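Long-range contact in HEPN domain-containing protein (Thermotoga maritima, PDB 1O3U), which is of unknown function but carries an all-helical HEPN domain, a family that probably binds nucleotides or nucleic acids: residues S62-L67 with D82-L87. Residues are numbered along the deposited sequence; the frame is centred on the assembly and turned at random.
Sequences SVPDFL and DHALEL
The pyrrolidine ring of Pro64 is the one ring that enters this interface: CG and CD lie against the carbonyl of Ala84, with Pro64 CG 3.7 Å from Ala84 O. Leu85 reaches the same ring obliquely, its CD2 methyl lying 3.7 Å from Pro64 CG. Although the Leu85 CA–CB bond points away from helix 63-70, CG lies beside the backbone N (chi1 -72°), and chi2 of 155° sends CD1 outward and leaves CD2, the branch folded back, to meet the proline. The imidazole of His83 stacks on Tyr120 of helix 104-132, while the Phe66 ring packs on Val47 and Lys48 of helix 32-54. The segments 63-67 and 82-87 run roughly antiparallel (149°), axes 8.9 Å apart, where helices 63-70 and 78-88 pack beside the long helices of the HEPN bundle. The backbones come nearest at buried Ala84, its CA 5.5 Å from Pro64 CA; its CB rests against two neighbouring methyls, Val63 CG1 and Leu67 CD1, each 3.7 Å away. Val63 also touches Ala43 and Ile124. A capping box begins helix 63-70: Asp65 N donates to Ser62 OG (2.9 Å), and Ser62 N returns a weak but straight bond to Asp65 OD2.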
ATOM      1  N   SER A  62       6.952  10.401  -2.988  1.00 26.14           N
ATOM      2  CA  SER A  62       5.702  11.035  -3.268  1.00 23.96           C
ATOM      3  C   SER A  62       5.337  10.881  -4.751  1.00 21.49           C
ATOM      4  O   SER A  62       6.186  10.676  -5.599  1.00 20.13           O
ATOM      5  CB  SER A  62       5.765  12.503  -2.857  1.00 23.94           C
ATOM      6  OG  SER A  62       6.554  13.251  -3.744  1.00 23.81           O
ATOM      7  N   VAL A  63       4.057  10.996  -5.030  1.00 20.65           N
ATOM      8  CA  VAL A  63       3.575  11.039  -6.418  1.00 19.95           C
ATOM      9  C   VAL A  63       4.120  12.252  -7.143  1.00 18.20           C
ATOM     10  O   VAL A  63       4.551  12.109  -8.268  1.00 18.70           O
ATOM     11  CB  VAL A  63       2.034  10.990  -6.494  1.00 20.11           C
ATOM     12  CG1 VAL A  63       1.558  10.958  -7.941  1.00 20.21           C
ATOM     13  CG2 VAL A  63       1.560   9.778  -5.749  1.00 21.86           C
ATOM     14  N   PRO A  64       4.153  13.446  -6.531  1.00 17.95           N
ATOM     15  CA  PRO A  64       4.854  14.560  -7.162  1.00 16.88           C
ATOM     16  C   PRO A  64       6.308  14.243  -7.486  1.00 16.28           C
ATOM     17  O   PRO A  64       6.721  14.655  -8.560  1.00 16.06           O
ATOM     18  CB  PRO A  64       4.760  15.683  -6.124  1.00 17.40           C
ATOM     19  CG  PRO A  64       3.599  15.388  -5.369  1.00 17.66           C
ATOM     20  CD  PRO A  64       3.538  13.878  -5.265  1.00 17.50           C
ATOM     21  N   ASP A  65       7.018  13.491  -6.633  1.00 16.04           N
ATOM     22  CA  ASP A  65       8.410  13.113  -6.889  1.00 17.14           C
ATOM     23  C   ASP A  65       8.476  12.329  -8.197  1.00 16.82           C
ATOM     24  O   ASP A  65       9.204  12.686  -9.108  1.00 17.15           O
ATOM     25  CB  ASP A  65       9.018  12.241  -5.766  1.00 17.04           C
ATOM     26  CG  ASP A  65       9.385  13.019  -4.524  1.00 20.31           C
ATOM     27  OD1 ASP A  65       9.531  14.261  -4.586  1.00 20.85           O
ATOM     28  OD2 ASP A  65       9.549  12.442  -3.423  1.00 22.56           O
ATOM     29  N   PHE A  66       7.687  11.269  -8.295  1.00 17.48           N
ATOM     30  CA  PHE A  66       7.778  10.380  -9.447  1.00 16.76           C
ATOM     31  C   PHE A  66       7.290  11.066 -10.733  1.00 15.97           C
ATOM     32  O   PHE A  66       7.896  10.922 -11.781  1.00 15.51           O
ATOM     33  CB  PHE A  66       6.989   9.098  -9.217  1.00 17.41           C
ATOM     34  CG  PHE A  66       7.386   8.326  -7.977  1.00 18.86           C
ATOM     35  CD1 PHE A  66       8.702   8.035  -7.696  1.00 21.37           C
ATOM     36  CD2 PHE A  66       6.406   7.814  -7.141  1.00 22.09           C
ATOM     37  CE1 PHE A  66       9.040   7.297  -6.579  1.00 21.35           C
ATOM     38  CE2 PHE A  66       6.756   7.084  -6.006  1.00 24.86           C
ATOM     39  CZ  PHE A  66       8.075   6.825  -5.741  1.00 21.97           C
ATOM     40  N   LEU A  67       6.194  11.805 -10.673  1.00 16.70           N
ATOM     41  CA  LEU A  67       5.733  12.546 -11.879  1.00 16.66           C
ATOM     42  C   LEU A  67       6.710  13.598 -12.350  1.00 17.29           C
ATOM     43  O   LEU A  67       6.860  13.823 -13.546  1.00 17.99           O
ATOM     44  CB  LEU A  67       4.381  13.211 -11.624  1.00 17.18           C
ATOM     45  CG  LEU A  67       3.155  12.348 -11.588  1.00 16.30           C
ATOM     46  CD1 LEU A  67       1.950  13.281 -11.517  1.00 16.64           C
ATOM     47  CD2 LEU A  67       3.056  11.429 -12.862  1.00 15.29           C
ATOM     48  N   ASP A  82      -1.108  18.782 -10.576  1.00 14.50           N
ATOM     49  CA  ASP A  82      -2.002  19.402  -9.591  1.00 14.42           C
ATOM     50  C   ASP A  82      -2.666  18.341  -8.702  1.00 13.74           C
ATOM     51  O   ASP A  82      -2.666  18.460  -7.489  1.00 13.26           O
ATOM     52  CB  ASP A  82      -3.106  20.240 -10.261  1.00 14.99           C
ATOM     53  CG  ASP A  82      -2.633  21.617 -10.708  1.00 19.32           C
ATOM     54  OD1 ASP A  82      -3.461  22.388 -11.291  1.00 25.11           O
ATOM     55  OD2 ASP A  82      -1.461  22.020 -10.509  1.00 21.74           O
ATOM     56  N   HIS A  83      -3.231  17.316  -9.314  1.00 12.38           N
ATOM     57  CA  HIS A  83      -3.859  16.236  -8.536  1.00 12.98           C
ATOM     58  C   HIS A  83      -2.852  15.538  -7.627  1.00 12.33           C
ATOM     59  O   HIS A  83      -3.163  15.182  -6.486  1.00 11.65           O
ATOM     60  CB  HIS A  83      -4.485  15.180  -9.443  1.00 12.80           C
ATOM     61  CG  HIS A  83      -5.581  15.683 -10.331  1.00 13.15           C
ATOM     62  ND1 HIS A  83      -6.204  16.896 -10.147  1.00 14.15           N
ATOM     63  CD2 HIS A  83      -6.181  15.110 -11.404  1.00 13.03           C
ATOM     64  CE1 HIS A  83      -7.118  17.068 -11.086  1.00 15.63           C
ATOM     65  NE2 HIS A  83      -7.155  15.978 -11.837  1.00 15.52           N
ATOM     66  N   ALA A  84      -1.648  15.327  -8.158  1.00 11.94           N
ATOM     67  CA  ALA A  84      -0.601  14.639  -7.427  1.00 12.15           C
ATOM     68  C   ALA A  84      -0.262  15.419  -6.177  1.00 12.14           C
ATOM     69  O   ALA A  84      -0.043  14.852  -5.132  1.00 11.76           O
ATOM     70  CB  ALA A  84       0.621  14.473  -8.268  1.00 12.48           C
ATOM     71  N   LEU A  85      -0.244  16.728  -6.289  1.00 12.74           N
ATOM     72  CA  LEU A  85       0.131  17.558  -5.157  1.00 14.33           C
ATOM     73  C   LEU A  85      -0.944  17.492  -4.092  1.00 14.74           C
ATOM     74  O   LEU A  85      -0.613  17.457  -2.925  1.00 15.02           O
ATOM     75  CB  LEU A  85       0.401  18.980  -5.597  1.00 14.09           C
ATOM     76  CG  LEU A  85       1.720  18.993  -6.380  1.00 15.31           C
ATOM     77  CD1 LEU A  85       1.767  20.182  -7.344  1.00 18.96           C
ATOM     78  CD2 LEU A  85       2.901  18.998  -5.419  1.00 17.23           C
ATOM     79  N   GLU A  86      -2.211  17.400  -4.502  1.00 14.93           N
ATOM     80  CA  GLU A  86      -3.302  17.226  -3.559  1.00 16.49           C
ATOM     81  C   GLU A  86      -3.222  15.871  -2.857  1.00 16.35           C
ATOM     82  O   GLU A  86      -3.501  15.758  -1.661  1.00 16.28           O
ATOM     83  CB  GLU A  86      -4.651  17.355  -4.251  1.00 17.91           C
ATOM     84  CG  GLU A  86      -4.915  18.723  -4.819  1.00 21.34           C
ATOM     85  CD  GLU A  86      -5.378  19.703  -3.772  1.00 26.46           C
ATOM     86  OE1 GLU A  86      -6.390  19.423  -3.098  1.00 30.16           O
ATOM     87  OE2 GLU A  86      -4.725  20.755  -3.633  1.00 32.61           O
ATOM     88  N   LEU A  87      -2.828  14.848  -3.597  1.00 16.12           N
ATOM     89  CA  LEU A  87      -2.719  13.505  -3.054  1.00 17.08           C
ATOM     90  C   LEU A  87      -1.558  13.391  -2.092  1.00 19.59           C
ATOM     91  O   LEU A  87      -1.585  12.573  -1.174  1.00 19.84           O
ATOM     92  CB  LEU A  87      -2.486  12.514  -4.177  1.00 17.03           C
ATOM     93  CG  LEU A  87      -3.719  12.065  -4.911  1.00 14.94           C
ATOM     94  CD1 LEU A  87      -3.290  11.501  -6.289  1.00 16.00           C
ATOM     95  CD2 LEU A  87      -4.446  11.018  -4.030  1.00 16.54           C
TER